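Local structure of glycoside hydrolase family protein (Novosphingobium sp. PP1Y, 6Q2F) at residues V57-M62 against R115-E120; P108-A113 against G481-A486. The protein probably hydrolyses terminal alpha-L-rhamnose from rhamnosylated substrates as a glycoside hydrolase of the alpha-L-rhamnosidase type. All blocks are in the same frame, centred on the assembly; numbering follows the deposited sequence.

How the contacts relate
Contacts 1 and 2 have centres about 12 Å apart and share helix 108-124, whose first turns serve contact 2 and whose middle serves contact 1. Along the chain the order is 57-62, 108-113, 115-120, 481-486, so the two contacts cross. Together they illustrate how a parallel barrel is built in layers: contact 1 joins an inner strand to the helix outside it, and contact 2 joins that helix to helix 469-487, the next helix of the outer layer, which precedes strand 497-502. The two also touch directly. Arg115 NE lies 3.0 Å from Ala486 O, probably a hydrogen bond, and Trp61 CE3 lies 3.4 Å from Trp110 NE1. Through helix 108-124 the strand layer is thus linked to helix 469-487.

Contact 1 (V57-M62 against R115-E120); sequences VWWHWM and RFAAHE
Strand 57-62 and helix 115-120 approach most closely in the backbone at Trp59 and Ala117, yet their CA atoms are still 11.1 Å apart, a gap that two indole rings fill. Trp59 reaches across with the outer rim of its six-membered ring, CH2 lying 3.9 Å from Ala117 CB. A chi1 of -175° sets CG opposite the backbone N, and the ring presents its CZ3-CH2 rim to the methyl group, which lies at the edge, in the ring plane. Trp61, two residues further along, meets the same methyl group edge-on, its CZ2 4.3 Å from Ala117 CB. The two indoles also brace each other: Trp61 NE1 stands 3.3 Å above the plane of Trp59, displaced toward the rim, while Trp59 CE2 lies at the edge of the Trp61 ring. A small residue on the helix therefore receives two large ones, and the contact is buried and wholly apolar. The polar end of Trp59 is satisfied by a hydrogen bond from NE1 to Asp74 on helix 68-81, which, with the neighbouring indole, is likely to limit rotation of the ring. Strand 57-62 runs parallel between strands 85-91 and 674-677 in the closed barrel, with helices 68-81 and 108-124 packed outside it.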
loop_
_atom_site.group_PDB
_atom_site.type_symbol
_atom_site.label_atom_id
_atom_site.label_comp_id
_atom_site.label_asym_id
_atom_site.label_seq_id
_atom_site.Cartn_x
_atom_site.Cartn_y
_atom_site.Cartn_z
ATOM N N VAL A 57 16.107 -0.164 7.512
ATOM C CA VAL A 57 15.186 0.483 8.442
ATOM C C VAL A 57 14.870 1.891 7.949
ATOM O O VAL A 57 15.677 2.545 7.287
ATOM C CB VAL A 57 15.738 0.543 9.887
ATOM C CG1 VAL A 57 16.094 -0.866 10.375
ATOM C CG2 VAL A 57 16.920 1.484 9.959
ATOM N N TRP A 58 13.677 2.355 8.272
ATOM C CA TRP A 58 13.395 3.768 8.193
ATOM C C TRP A 58 14.011 4.452 9.411
ATOM O O TRP A 58 14.083 3.880 10.508
ATOM C CB TRP A 58 11.885 4.017 8.118
ATOM C CG TRP A 58 11.363 3.840 6.715
ATOM C CD1 TRP A 58 12.062 3.367 5.642
ATOM C CD2 TRP A 58 10.058 4.177 6.227
ATOM N NE1 TRP A 58 11.268 3.373 4.521
ATOM C CE2 TRP A 58 10.039 3.872 4.851
ATOM C CE3 TRP A 58 8.915 4.729 6.812
ATOM C CZ2 TRP A 58 8.910 4.067 4.058
ATOM C CZ3 TRP A 58 7.792 4.928 6.022
ATOM C CH2 TRP A 58 7.802 4.608 4.660
ATOM N N TRP A 59 14.480 5.681 9.209
ATOM C CA TRP A 59 15.340 6.359 10.192
ATOM C C TRP A 59 14.912 7.825 10.277
ATOM O O TRP A 59 15.513 8.712 9.668
ATOM C CB TRP A 59 16.799 6.198 9.786
ATOM C CG TRP A 59 17.826 6.724 10.729
ATOM C CD1 TRP A 59 17.972 6.427 12.071
ATOM C CD2 TRP A 59 18.938 7.543 10.377
ATOM N NE1 TRP A 59 19.094 7.061 12.567
ATOM C CE2 TRP A 59 19.699 7.751 11.546
ATOM C CE3 TRP A 59 19.352 8.143 9.187
ATOM C CZ2 TRP A 59 20.849 8.529 11.554
ATOM C CZ3 TRP A 59 20.485 8.933 9.199
ATOM C CH2 TRP A 59 21.227 9.110 10.374
ATOM N N HIS A 60 13.853 8.072 11.038
ATOM C CA HIS A 60 13.255 9.397 11.104
ATOM C C HIS A 60 14.060 10.314 12.014
ATOM O O HIS A 60 14.399 9.943 13.136
ATOM C CB HIS A 60 11.818 9.313 11.611
ATOM C CG HIS A 60 10.868 8.672 10.646
ATOM N ND1 HIS A 60 10.705 7.306 10.559
ATOM C CD2 HIS A 60 10.012 9.216 9.748
ATOM C CE1 HIS A 60 9.799 7.036 9.634
ATOM N NE2 HIS A 60 9.365 8.176 9.128
ATOM N N TRP A 61 14.360 11.511 11.527
ATOM C CA TRP A 61 14.907 12.585 12.346
ATOM C C TRP A 61 13.733 13.393 12.890
ATOM O O TRP A 61 13.050 14.081 12.133
ATOM C CB TRP A 61 15.841 13.471 11.520
ATOM C CG TRP A 61 17.167 12.856 11.197
ATOM C CD1 TRP A 61 17.573 11.592 11.464
ATOM C CD2 TRP A 61 18.260 13.504 10.534
ATOM N NE1 TRP A 61 18.856 11.398 11.010
ATOM C CE2 TRP A 61 19.299 12.567 10.437
ATOM C CE3 TRP A 61 18.448 14.788 9.995
ATOM C CZ2 TRP A 61 20.531 12.877 9.853
ATOM C CZ3 TRP A 61 19.662 15.092 9.436
ATOM C CH2 TRP A 61 20.692 14.135 9.362
HETATM N N MSE A 62 13.491 13.298 14.195
HETATM C CA MSE A 62 12.272 13.836 14.783
HETATM C C MSE A 62 12.394 15.327 15.148
HETATM O O MSE A 62 12.963 15.662 16.181
HETATM C CB MSE A 62 11.882 13.033 16.035
HETATM C CG MSE A 62 11.502 11.563 15.808
HETATM SE SE MSE A 62 10.300 11.289 14.306
HETATM C CE MSE A 62 8.879 12.410 15.037
ATOM N N ARG A 115 25.517 15.301 5.886
ATOM C CA ARG A 115 26.776 14.919 5.259
ATOM C C ARG A 115 27.501 13.875 6.094
ATOM O O ARG A 115 28.046 12.903 5.563
ATOM C CB ARG A 115 27.666 16.151 5.063
ATOM C CG ARG A 115 29.060 15.807 4.549
ATOM C CD ARG A 115 29.850 17.043 4.147
ATOM N NE ARG A 115 29.163 17.796 3.107
ATOM C CZ ARG A 115 29.698 18.805 2.427
ATOM N NH1 ARG A 115 30.943 19.188 2.667
ATOM N NH2 ARG A 115 28.984 19.425 1.500
ATOM N N PHE A 116 27.526 14.076 7.407
ATOM C CA PHE A 116 28.137 13.104 8.297
ATOM C C PHE A 116 27.428 11.763 8.220
ATOM O O PHE A 116 28.080 10.720 8.178
ATOM C CB PHE A 116 28.103 13.627 9.723
ATOM C CG PHE A 116 28.786 12.727 10.700
ATOM C CD1 PHE A 116 30.170 12.681 10.749
ATOM C CD2 PHE A 116 28.054 11.930 11.565
ATOM C CE1 PHE A 116 30.822 11.858 11.672
ATOM C CE2 PHE A 116 28.696 11.099 12.485
ATOM C CZ PHE A 116 30.082 11.062 12.529
ATOM N N ALA A 117 26.094 11.771 8.212
ATOM C CA ALA A 117 25.347 10.530 8.040
ATOM C C ALA A 117 25.738 9.837 6.751
ATOM O O ALA A 117 25.899 8.613 6.715
ATOM C CB ALA A 117 23.837 10.795 8.037
ATOM N N ALA A 118 25.901 10.603 5.675
ATOM C CA ALA A 118 26.219 9.976 4.400
ATOM C C ALA A 118 27.612 9.363 4.439
ATOM O O ALA A 118 27.836 8.272 3.906
ATOM C CB ALA A 118 26.093 10.998 3.265
ATOM N N HIS A 119 28.564 10.052 5.083
ATOM C CA HIS A 119 29.920 9.520 5.157
ATOM C C HIS A 119 29.983 8.309 6.072
ATOM O O HIS A 119 30.767 7.384 5.831
ATOM C CB HIS A 119 30.891 10.603 5.626
ATOM C CG HIS A 119 31.383 11.478 4.514
ATOM N ND1 HIS A 119 32.311 11.052 3.585
ATOM C CD2 HIS A 119 31.049 12.744 4.157
ATOM C CE1 HIS A 119 32.538 12.021 2.717
ATOM N NE2 HIS A 119 31.800 13.066 3.051
ATOM N N GLU A 120 29.177 8.306 7.134
ATOM C CA GLU A 120 29.153 7.157 8.030
ATOM C C GLU A 120 28.531 5.956 7.346
ATOM O O GLU A 120 28.992 4.826 7.537
ATOM C CB GLU A 120 28.389 7.490 9.311
ATOM C CG GLU A 120 29.162 8.380 10.277
ATOM C CD GLU A 120 30.358 7.674 10.884
ATOM O OE1 GLU A 120 30.163 6.862 11.818
ATOM O OE2 GLU A 120 31.490 7.928 10.421
#

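Contact 2 (P108-A113 against G481-A486); sequences PEWKDA and GMYKDA
Trp110 and Tyr483 meet without stacking: the tyrosine hydroxyl sits at the edge of the indole, near its plane, with OH 3.7 Å from Trp110 CH2. This hydroxyl also shares a weak hydrogen bond with Tyr105 OH. The same indole carbon, CH2, approaches the phenol obliquely, 4.1 Å from Tyr483 CE1. Another edge of the indole is met by Lys111 CG of its own helix; the ring of Tyr105 meets Trp110 edge-to-face, and Trp110 NE1 is held by Asp90. Tyr483 in turn makes edge-to-face contacts with Phe114 and Tyr479.

Beside this aromatic patch, Lys111 spans the groove between the helices. Its aliphatic part lies against the methyl group of Ala486, CG to CB being 3.8 Å, and a bend at chi3 (-56°) turns the chain so that its ammonium group reaches Asp485. There NZ donates to OD2 at 3.0 Å, on the syn lone pair, completing a salt bridge at the more open end of the interface. A leucine in place of Lys111 would probably leave the Asp485 carboxylate without its charged mate across the groove.

The segment axes pass 9.8 Å apart at 82°, so close approach is local: the CA atoms of Lys111 and Ala486 are 4.8 Å apart, where the small alanine leaves room. Helix 108-124 follows strand 85-91, whereas helix 469-487 comes after a long, largely beta insertion behind strand 127-131 and precedes strand 497-502. The two are neighbours in the outer layer of an interrupted (beta/alpha)8, or TIM-type, barrel.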
loop_
_atom_site.group_PDB
_atom_site.type_symbol
_atom_site.label_atom_id
_atom_site.label_comp_id
_atom_site.label_asym_id
_atom_site.label_seq_id
_atom_site.Cartn_x
_atom_site.Cartn_y
_atom_site.Cartn_z
ATOM N N PRO A 108 23.068 25.153 7.615
ATOM C CA PRO A 108 24.434 24.598 7.673
ATOM C C PRO A 108 24.627 23.465 8.673
ATOM O O PRO A 108 25.152 22.413 8.298
ATOM C CB PRO A 108 25.272 25.833 8.013
ATOM C CG PRO A 108 24.563 26.928 7.199
ATOM C CD PRO A 108 23.092 26.614 7.387
ATOM N N GLU A 109 24.182 23.619 9.921
ATOM C CA GLU A 109 24.408 22.558 10.898
ATOM C C GLU A 109 23.624 21.302 10.551
ATOM O O GLU A 109 24.123 20.188 10.747
ATOM C CB GLU A 109 24.058 23.029 12.306
ATOM C CG GLU A 109 24.640 22.112 13.404
ATOM C CD GLU A 109 24.633 22.750 14.789
ATOM O OE1 GLU A 109 24.863 22.018 15.777
ATOM O OE2 GLU A 109 24.400 23.973 14.891
ATOM N N TRP A 110 22.401 21.460 10.045
ATOM C CA TRP A 110 21.645 20.315 9.562
ATOM C C TRP A 110 22.363 19.649 8.393
ATOM O O TRP A 110 22.491 18.413 8.342
ATOM C CB TRP A 110 20.235 20.748 9.149
ATOM C CG TRP A 110 19.331 19.609 8.817
ATOM C CD1 TRP A 110 18.422 19.002 9.655
ATOM C CD2 TRP A 110 19.245 18.914 7.564
ATOM N NE1 TRP A 110 17.782 17.979 8.994
ATOM C CE2 TRP A 110 18.266 17.905 7.712
ATOM C CE3 TRP A 110 19.897 19.047 6.337
ATOM C CZ2 TRP A 110 17.924 17.025 6.668
ATOM C CZ3 TRP A 110 19.553 18.163 5.283
ATOM C CH2 TRP A 110 18.573 17.174 5.465
ATOM N N LYS A 111 22.848 20.453 7.441
ATOM C CA LYS A 111 23.485 19.864 6.269
ATOM C C LYS A 111 24.754 19.134 6.655
ATOM O O LYS A 111 25.051 18.062 6.109
ATOM C CB LYS A 111 23.754 20.937 5.205
ATOM C CG LYS A 111 22.470 21.469 4.565
ATOM C CD LYS A 111 22.717 22.414 3.391
ATOM C CE LYS A 111 23.598 23.609 3.731
ATOM N NZ LYS A 111 23.800 24.421 2.482
ATOM N N ASP A 112 25.502 19.682 7.609
ATOM C CA ASP A 112 26.704 19.003 8.070
ATOM C C ASP A 112 26.357 17.700 8.782
ATOM O O ASP A 112 27.066 16.699 8.628
ATOM C CB ASP A 112 27.506 19.923 8.983
ATOM C CG ASP A 112 28.914 19.420 9.207
ATOM O OD1 ASP A 112 29.604 19.129 8.196
ATOM O OD2 ASP A 112 29.320 19.291 10.369
ATOM N N ALA A 113 25.257 17.681 9.531
ATOM C CA ALA A 113 24.802 16.422 10.116
ATOM C C ALA A 113 24.477 15.400 9.033
ATOM O O ALA A 113 24.902 14.247 9.115
ATOM C CB ALA A 113 23.584 16.658 11.008
ATOM N N GLY A 481 19.792 18.209 -6.355
ATOM C CA GLY A 481 20.817 19.237 -6.189
ATOM C C GLY A 481 20.988 19.697 -4.749
ATOM O O GLY A 481 22.108 19.940 -4.299
HETATM N N MSE A 482 19.894 19.843 -4.016
HETATM C CA MSE A 482 19.987 20.230 -2.619
HETATM C C MSE A 482 20.764 19.201 -1.805
HETATM O O MSE A 482 21.561 19.576 -0.948
HETATM C CB MSE A 482 18.588 20.411 -2.012
HETATM C CG MSE A 482 17.847 21.657 -2.523
HETATM SE SE MSE A 482 15.928 21.520 -2.235
HETATM C CE MSE A 482 15.941 20.657 -0.468
ATOM N N TYR A 483 20.556 17.904 -2.092
ATOM C CA TYR A 483 21.252 16.873 -1.327
ATOM C C TYR A 483 22.698 16.709 -1.767
ATOM O O TYR A 483 23.556 16.384 -0.939
ATOM C CB TYR A 483 20.495 15.543 -1.403
ATOM C CG TYR A 483 19.450 15.506 -0.326
ATOM C CD1 TYR A 483 19.759 15.047 0.946
ATOM C CD2 TYR A 483 18.181 16.036 -0.541
ATOM C CE1 TYR A 483 18.818 15.059 1.956
ATOM C CE2 TYR A 483 17.240 16.052 0.465
ATOM C CZ TYR A 483 17.567 15.562 1.723
ATOM O OH TYR A 483 16.640 15.570 2.729
ATOM N N LYS A 484 22.993 16.955 -3.047
ATOM C CA LYS A 484 24.389 17.016 -3.472
ATOM C C LYS A 484 25.117 18.176 -2.814
ATOM O O LYS A 484 26.313 18.076 -2.508
ATOM C CB LYS A 484 24.468 17.133 -4.997
ATOM C CG LYS A 484 24.179 15.813 -5.707
ATOM C CD LYS A 484 23.733 16.034 -7.119
ATOM C CE LYS A 484 24.880 16.223 -8.084
ATOM N NZ LYS A 484 24.454 15.782 -9.477
ATOM N N ASP A 485 24.431 19.291 -2.607
ATOM C CA ASP A 485 25.061 20.368 -1.864
ATOM C C ASP A 485 25.220 19.989 -0.396
ATOM O O ASP A 485 26.287 20.201 0.196
ATOM C CB ASP A 485 24.254 21.646 -2.026
ATOM C CG ASP A 485 24.642 22.693 -1.017
ATOM O OD1 ASP A 485 25.700 23.329 -1.206
ATOM O OD2 ASP A 485 23.880 22.881 -0.045
ATOM N N ALA A 486 24.187 19.393 0.196
ATOM C CA ALA A 486 24.256 19.039 1.617
ATOM C C ALA A 486 25.305 17.959 1.876
ATOM O O ALA A 486 26.215 18.145 2.693
ATOM C CB ALA A 486 22.885 18.572 2.108
#